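PDB 5K3H: acyl-coenzyme A oxidase from Caenorhabditis elegans, which catalyses the FAD-dependent, oxygen-consuming desaturation of acyl-CoAs to (2E)-enoyl-CoAs, the first step of peroxisomal beta-oxidation, working as a homodimer. Local coordinates for the interface of chains A and B. Sequence-based numbering; all coordinates share one arbitrary frame. Chains: chain A/B, Acyl-coenzyme A oxidase.

Contact 1: the interface of chains A and B. Residues chain A 525-529; chain B 338-339, 601.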
ATOM      1  N   ASN A 525     -16.892   9.883 -21.125  1.00 22.17           N
ATOM      2  CA  ASN A 525     -15.561  10.064 -20.551  1.00 22.12           C
ATOM      3  C   ASN A 525     -15.504  11.311 -19.680  1.00 22.22           C
ATOM      4  O   ASN A 525     -14.907  11.296 -18.593  1.00 21.65           O
ATOM      5  CB  ASN A 525     -14.510  10.110 -21.664  1.00 21.95           C
ATOM      6  CG  ASN A 525     -13.070  10.151 -21.132  1.00 21.89           C
ATOM      7  OD1 ASN A 525     -12.765   9.631 -20.051  1.00 21.44           O
ATOM      8  ND2 ASN A 525     -12.169  10.719 -21.923  1.00 22.14           N
ATOM      9  N   LYS A 526     -16.124  12.400 -20.139  1.00 22.19           N
ATOM     10  CA  LYS A 526     -16.168  13.636 -19.368  1.00 22.88           C
ATOM     11  C   LYS A 526     -16.995  13.496 -18.101  1.00 22.39           C
ATOM     12  O   LYS A 526     -16.967  14.401 -17.258  1.00 21.62           O
ATOM     13  CB  LYS A 526     -16.725  14.775 -20.228  1.00 23.86           C
ATOM     14  CG  LYS A 526     -15.764  15.247 -21.297  1.00 25.16           C
ATOM     15  CD  LYS A 526     -16.248  16.489 -21.991  1.00 26.75           C
ATOM     16  CE  LYS A 526     -15.206  16.974 -22.984  1.00 29.04           C
ATOM     17  NZ  LYS A 526     -15.620  18.233 -23.660  1.00 31.60           N
ATOM     18  N   SER A 527     -17.766  12.418 -17.972  1.00 23.02           N
ATOM     19  CA  SER A 527     -18.589  12.159 -16.799  1.00 22.87           C
ATOM     20  C   SER A 527     -18.087  10.996 -15.951  1.00 22.36           C
ATOM     21  O   SER A 527     -18.689  10.708 -14.906  1.00 21.38           O
ATOM     22  CB  SER A 527     -20.032  11.877 -17.234  1.00 22.60           C
ATOM     23  OG  SER A 527     -20.512  12.934 -18.034  1.00 22.10           O
ATOM     24  N   SER A 528     -16.985  10.343 -16.353  1.00 20.38           N
ATOM     25  CA  SER A 528     -16.687   9.001 -15.850  1.00 21.08           C
ATOM     26  C   SER A 528     -16.311   8.984 -14.367  1.00 20.58           C
ATOM     27  O   SER A 528     -16.635   8.020 -13.665  1.00 20.40           O
ATOM     28  CB  SER A 528     -15.578   8.366 -16.682  1.00 21.78           C
ATOM     29  OG  SER A 528     -14.461   9.229 -16.801  1.00 24.01           O
ATOM     30  N   VAL A 529     -15.650  10.025 -13.859  1.00 19.89           N
ATOM     31  CA  VAL A 529     -15.337  10.042 -12.433  1.00 19.89           C
ATOM     32  C   VAL A 529     -16.615  10.181 -11.605  1.00 20.00           C
ATOM     33  O   VAL A 529     -16.794   9.493 -10.593  1.00 20.27           O
ATOM     34  CB  VAL A 529     -14.305  11.142 -12.125  1.00 20.21           C
ATOM     35  CG1 VAL A 529     -14.137  11.315 -10.630  1.00 20.56           C
ATOM     36  CG2 VAL A 529     -12.950  10.788 -12.751  1.00 20.54           C
TER
ATOM     37  N   GLN B 338     -10.459  10.312 -18.369  1.00 19.52           N
ATOM     38  CA  GLN B 338     -10.584  11.211 -17.225  1.00 19.34           C
ATOM     39  C   GLN B 338     -10.253  10.481 -15.937  1.00 19.29           C
ATOM     40  O   GLN B 338      -9.633  11.029 -15.015  1.00 19.51           O
ATOM     41  CB  GLN B 338     -11.998  11.769 -17.154  1.00 19.72           C
ATOM     42  CG  GLN B 338     -12.165  12.828 -16.068  1.00 19.73           C
ATOM     43  CD  GLN B 338     -13.601  13.229 -15.879  1.00 19.69           C
ATOM     44  OE1 GLN B 338     -14.424  12.444 -15.417  1.00 19.60           O
ATOM     45  NE2 GLN B 338     -13.922  14.454 -16.269  1.00 19.76           N
ATOM     46  N   THR B 339     -10.649   9.224 -15.884  1.00 19.80           N
ATOM     47  CA  THR B 339     -10.424   8.364 -14.738  1.00 20.52           C
ATOM     48  C   THR B 339      -8.939   8.166 -14.465  1.00 20.13           C
ATOM     49  O   THR B 339      -8.519   8.148 -13.303  1.00 20.23           O
ATOM     50  CB  THR B 339     -11.173   7.059 -15.036  1.00 21.05           C
ATOM     51  OG1 THR B 339     -12.402   7.008 -14.277  1.00 22.71           O
ATOM     52  CG2 THR B 339     -10.307   5.829 -14.904  1.00 21.13           C
ATOM     53  N   TYR B 601     -12.321  18.952 -13.085  1.00 21.13           N
ATOM     54  CA  TYR B 601     -12.309  18.292 -14.384  1.00 19.96           C
ATOM     55  C   TYR B 601     -11.705  19.178 -15.474  1.00 20.02           C
ATOM     56  O   TYR B 601     -11.020  18.665 -16.370  1.00 20.15           O
ATOM     57  CB  TYR B 601     -13.727  17.842 -14.723  1.00 19.41           C
ATOM     58  CG  TYR B 601     -14.252  16.922 -13.647  1.00 19.53           C
ATOM     59  CD1 TYR B 601     -13.458  15.893 -13.162  1.00 19.65           C
ATOM     60  CD2 TYR B 601     -15.523  17.075 -13.111  1.00 19.17           C
ATOM     61  CE1 TYR B 601     -13.907  15.043 -12.158  1.00 19.60           C
ATOM     62  CE2 TYR B 601     -15.986  16.232 -12.105  1.00 19.17           C
ATOM     63  CZ  TYR B 601     -15.165  15.219 -11.636  1.00 19.55           C
ATOM     64  OH  TYR B 601     -15.579  14.366 -10.661  1.00 19.84           O
TER

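Contact 2: the interface of chains A and B. Residues chain A 154, 183, 186, 188, 252; chain B 640-641, 644.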
ATOM      1  N   MET A 154       0.363  -9.370 -23.672  1.00 26.84           N
ATOM      2  CA  MET A 154       1.277  -8.292 -23.346  1.00 27.84           C
ATOM      3  C   MET A 154       0.624  -6.957 -23.650  1.00 26.57           C
ATOM      4  O   MET A 154       0.697  -6.018 -22.848  1.00 23.54           O
ATOM      5  CB  MET A 154       2.574  -8.442 -24.127  1.00 29.84           C
ATOM      6  CG  MET A 154       3.420  -7.188 -24.166  1.00 32.87           C
ATOM      7  SD  MET A 154       4.917  -7.375 -23.192  1.00 33.64           S
ATOM      8  CE  MET A 154       5.880  -8.298 -24.366  1.00 31.95           C
ATOM      9  N   ILE A 183       5.342  -8.731 -30.673  1.00 32.30           N
ATOM     10  CA  ILE A 183       5.640  -8.781 -29.246  1.00 32.51           C
ATOM     11  C   ILE A 183       4.396  -8.547 -28.382  1.00 28.73           C
ATOM     12  O   ILE A 183       4.239  -9.177 -27.325  1.00 27.08           O
ATOM     13  CB  ILE A 183       6.776  -7.789 -28.942  1.00 36.06           C
ATOM     14  CG1 ILE A 183       7.243  -7.916 -27.510  1.00 36.05           C
ATOM     15  CG2 ILE A 183       6.371  -6.352 -29.265  1.00 37.82           C
ATOM     16  CD1 ILE A 183       8.612  -7.367 -27.364  1.00 37.59           C
ATOM     17  N   LEU A 186       2.006 -11.689 -27.493  1.00 29.16           N
ATOM     18  CA  LEU A 186       2.423 -12.702 -26.535  1.00 28.91           C
ATOM     19  C   LEU A 186       1.380 -12.846 -25.436  1.00 28.31           C
ATOM     20  O   LEU A 186       0.893 -11.853 -24.894  1.00 26.52           O
ATOM     21  CB  LEU A 186       3.768 -12.323 -25.897  1.00 28.91           C
ATOM     22  CG  LEU A 186       5.131 -12.389 -26.581  1.00 28.85           C
ATOM     23  CD1 LEU A 186       6.144 -11.554 -25.810  1.00 29.16           C
ATOM     24  CD2 LEU A 186       5.632 -13.824 -26.670  1.00 28.58           C
ATOM     25  N   TRP A 188       0.672 -13.168 -21.735  1.00 26.33           N
ATOM     26  CA  TRP A 188       1.481 -12.565 -20.672  1.00 25.98           C
ATOM     27  C   TRP A 188       0.589 -12.371 -19.464  1.00 26.00           C
ATOM     28  O   TRP A 188      -0.471 -11.755 -19.598  1.00 26.18           O
ATOM     29  CB  TRP A 188       2.078 -11.229 -21.125  1.00 25.78           C
ATOM     30  CG  TRP A 188       3.198 -10.694 -20.292  1.00 25.36           C
ATOM     31  CD1 TRP A 188       3.094 -10.101 -19.069  1.00 25.06           C
ATOM     32  CD2 TRP A 188       4.572 -10.622 -20.655  1.00 24.29           C
ATOM     33  NE1 TRP A 188       4.320  -9.717 -18.622  1.00 24.86           N
ATOM     34  CE2 TRP A 188       5.252 -10.008 -19.580  1.00 23.86           C
ATOM     35  CE3 TRP A 188       5.301 -11.031 -21.777  1.00 23.91           C
ATOM     36  CZ2 TRP A 188       6.633  -9.796 -19.583  1.00 23.74           C
ATOM     37  CZ3 TRP A 188       6.687 -10.824 -21.778  1.00 24.21           C
ATOM     38  CH2 TRP A 188       7.331 -10.203 -20.686  1.00 24.34           C
ATOM     39  N   PHE A 252       5.021 -15.960 -19.982  1.00 24.86           N
ATOM     40  CA  PHE A 252       4.722 -15.508 -21.334  1.00 25.89           C
ATOM     41  C   PHE A 252       4.678 -16.692 -22.293  1.00 26.11           C
ATOM     42  O   PHE A 252       5.183 -17.782 -22.007  1.00 26.35           O
ATOM     43  CB  PHE A 252       5.744 -14.471 -21.812  1.00 26.16           C
ATOM     44  CG  PHE A 252       7.149 -14.979 -21.876  1.00 26.25           C
ATOM     45  CD1 PHE A 252       7.987 -14.858 -20.787  1.00 26.61           C
ATOM     46  CD2 PHE A 252       7.630 -15.606 -23.017  1.00 26.56           C
ATOM     47  CE1 PHE A 252       9.289 -15.334 -20.852  1.00 27.70           C
ATOM     48  CE2 PHE A 252       8.930 -16.074 -23.077  1.00 26.93           C
ATOM     49  CZ  PHE A 252       9.755 -15.950 -22.000  1.00 26.86           C
TER
ATOM     50  N   LEU B 640      10.566  -4.910 -21.664  1.00 22.31           N
ATOM     51  CA  LEU B 640       9.907  -5.766 -20.685  1.00 22.57           C
ATOM     52  C   LEU B 640      10.121  -7.232 -21.039  1.00 23.31           C
ATOM     53  O   LEU B 640      10.350  -8.067 -20.156  1.00 23.57           O
ATOM     54  CB  LEU B 640       8.413  -5.432 -20.626  1.00 22.73           C
ATOM     55  CG  LEU B 640       7.558  -6.174 -19.604  1.00 23.19           C
ATOM     56  CD1 LEU B 640       8.021  -5.852 -18.218  1.00 22.87           C
ATOM     57  CD2 LEU B 640       6.103  -5.802 -19.796  1.00 23.58           C
ATOM     58  N   PHE B 641      10.090  -7.550 -22.337  1.00 24.49           N
ATOM     59  CA  PHE B 641      10.372  -8.909 -22.788  1.00 25.28           C
ATOM     60  C   PHE B 641      11.807  -9.314 -22.446  1.00 25.81           C
ATOM     61  O   PHE B 641      12.037 -10.386 -21.873  1.00 26.04           O
ATOM     62  CB  PHE B 641      10.116  -8.986 -24.289  1.00 25.42           C
ATOM     63  CG  PHE B 641      10.124 -10.375 -24.841  1.00 25.07           C
ATOM     64  CD1 PHE B 641       9.773 -11.459 -24.039  1.00 25.09           C
ATOM     65  CD2 PHE B 641      10.454 -10.599 -26.175  1.00 24.66           C
ATOM     66  CE1 PHE B 641       9.785 -12.748 -24.552  1.00 24.78           C
ATOM     67  CE2 PHE B 641      10.461 -11.882 -26.698  1.00 24.97           C
ATOM     68  CZ  PHE B 641      10.129 -12.958 -25.884  1.00 25.21           C
ATOM     69  N   ALA B 644      12.106  -9.873 -18.643  1.00 22.82           N
ATOM     70  CA  ALA B 644      11.568 -11.186 -18.281  1.00 23.85           C
ATOM     71  C   ALA B 644      12.508 -12.309 -18.706  1.00 24.37           C
ATOM     72  O   ALA B 644      12.847 -13.187 -17.903  1.00 25.07           O
ATOM     73  CB  ALA B 644      10.188 -11.381 -18.916  1.00 23.59           C
TER

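Contact 1: the interface of chains A and B
The side-chain carbonyl oxygen OD1 of A:Asn525 accepts a hydrogen bond from the backbone N of B:Gln338 at 2.9 Å, nearly straight with 170° at the hydrogen. The donor is tilted a little from the amide plane. B:Gln338 is the first residue of its helix, so the bond uses an N-H of the first turn, and A:Asn525 probably serves much as a helix cap lent by the other subunit. The side chain of B:Gln338 adds a bond in the other direction: CG lies anti to the backbone N (chi1 -174°) and the extended chain reaches over the turn 525-528 of chain A. There its amide oxygen OE1 accepts a hydrogen bond from the backbone N of A:Val529 at 3.1 Å, the donor lying nearly in line with the C=O bond (161° at the oxygen), near the start of helix 528-553. The other end of that amide, NE2, makes a weak, bent bond to the carbonyl O of A:Lys526. A:Ser528 OG donates to the carbonyl O of A:Asn525 at 2.8 Å, tying the turn together beneath the glutamine. With an alanine in place of B:Gln338, the N-H of A:Val529 would probably lose its acceptor from the partner subunit. Apolar contact continues beside the amide, where A:Val529 CG2 lies 4.0 Å from B:Gln338 CG, and CB of A:Val529 lies 3.9 Å from CE1 of B:Tyr601. The site thus joins the starts of two long helices, 528-553 of chain A and 338-367 of chain B, with helix 590-616 at the margin.

Contact 2: the interface of chains A and B
B:Phe641 is the apolar centre, a helix-borne phenylalanine set into an aromatic and aliphatic pocket of the partner subunit in this acyl-CoA oxidase dimer. Its CG stands anti to the backbone N (chi1 -169°), which carries the ring away from helix 636-645 and into chain A. One face is met by the leucine methyl CD1 of A:Leu186, 3.9 Å above the plane and over the ring centre. At the rim the ring meets A:Phe252 in an edge-to-face arrangement: the centroids are 5.4 Å apart and the planes stand at 83°. The contact runs through CE1 of B:Phe641, which approaches one face of A:Phe252 off centre, at 3.7 Å from CE2. At the base of the phenylalanine, A:Ile183 places its terminal methyl CD1 3.8 Å from CB and also near CD2, so that the aliphatic stem and one ring edge are both packed.

A:Trp188 links this centre to the neighbouring helix positions. B:Phe641 CD1 lies in the plane of the indole, at the edge formed by CZ3, while the six-membered ring reaches on along the helix. Its CH2 touches the methyl CB of B:Ala644 at 3.6 Å, and its CZ2 lies 3.7 Å from CG of B:Leu640. The indole therefore spans B:Leu640, B:Phe641 and B:Ala644, which share a side of the helix. A:Met154, bent at chi2 and chi3, sets its SD over one indole face near the rim, and the same sulfur lies 3.9 Å from CD2 of B:Leu640. Toward the polar backbone of the helix, the carbonyl O of B:Leu640 is 3.7 Å from CH2 of A:Trp188, a van der Waals approach to the ring rim.

Contact 1 and contact 2 lie about 31 Å apart, measured between the centres of their C-alpha atoms, and have no residue or secondary-structure element in common. Contact 1 engages helical segments of both subunits, whereas contact 2 inserts a late helix of chain B among strands, loops and a 3-10 helix of chain A. Their characters also differ, directional bonding at helix starts against apolar and ring packing. Because the interface is two-fold symmetric, each contact recurs with the chains exchanged. Such widely spaced, dissimilar patches probably help fix the relative orientation of the subunits in the homodimer, whose FAD sites draw on both chains.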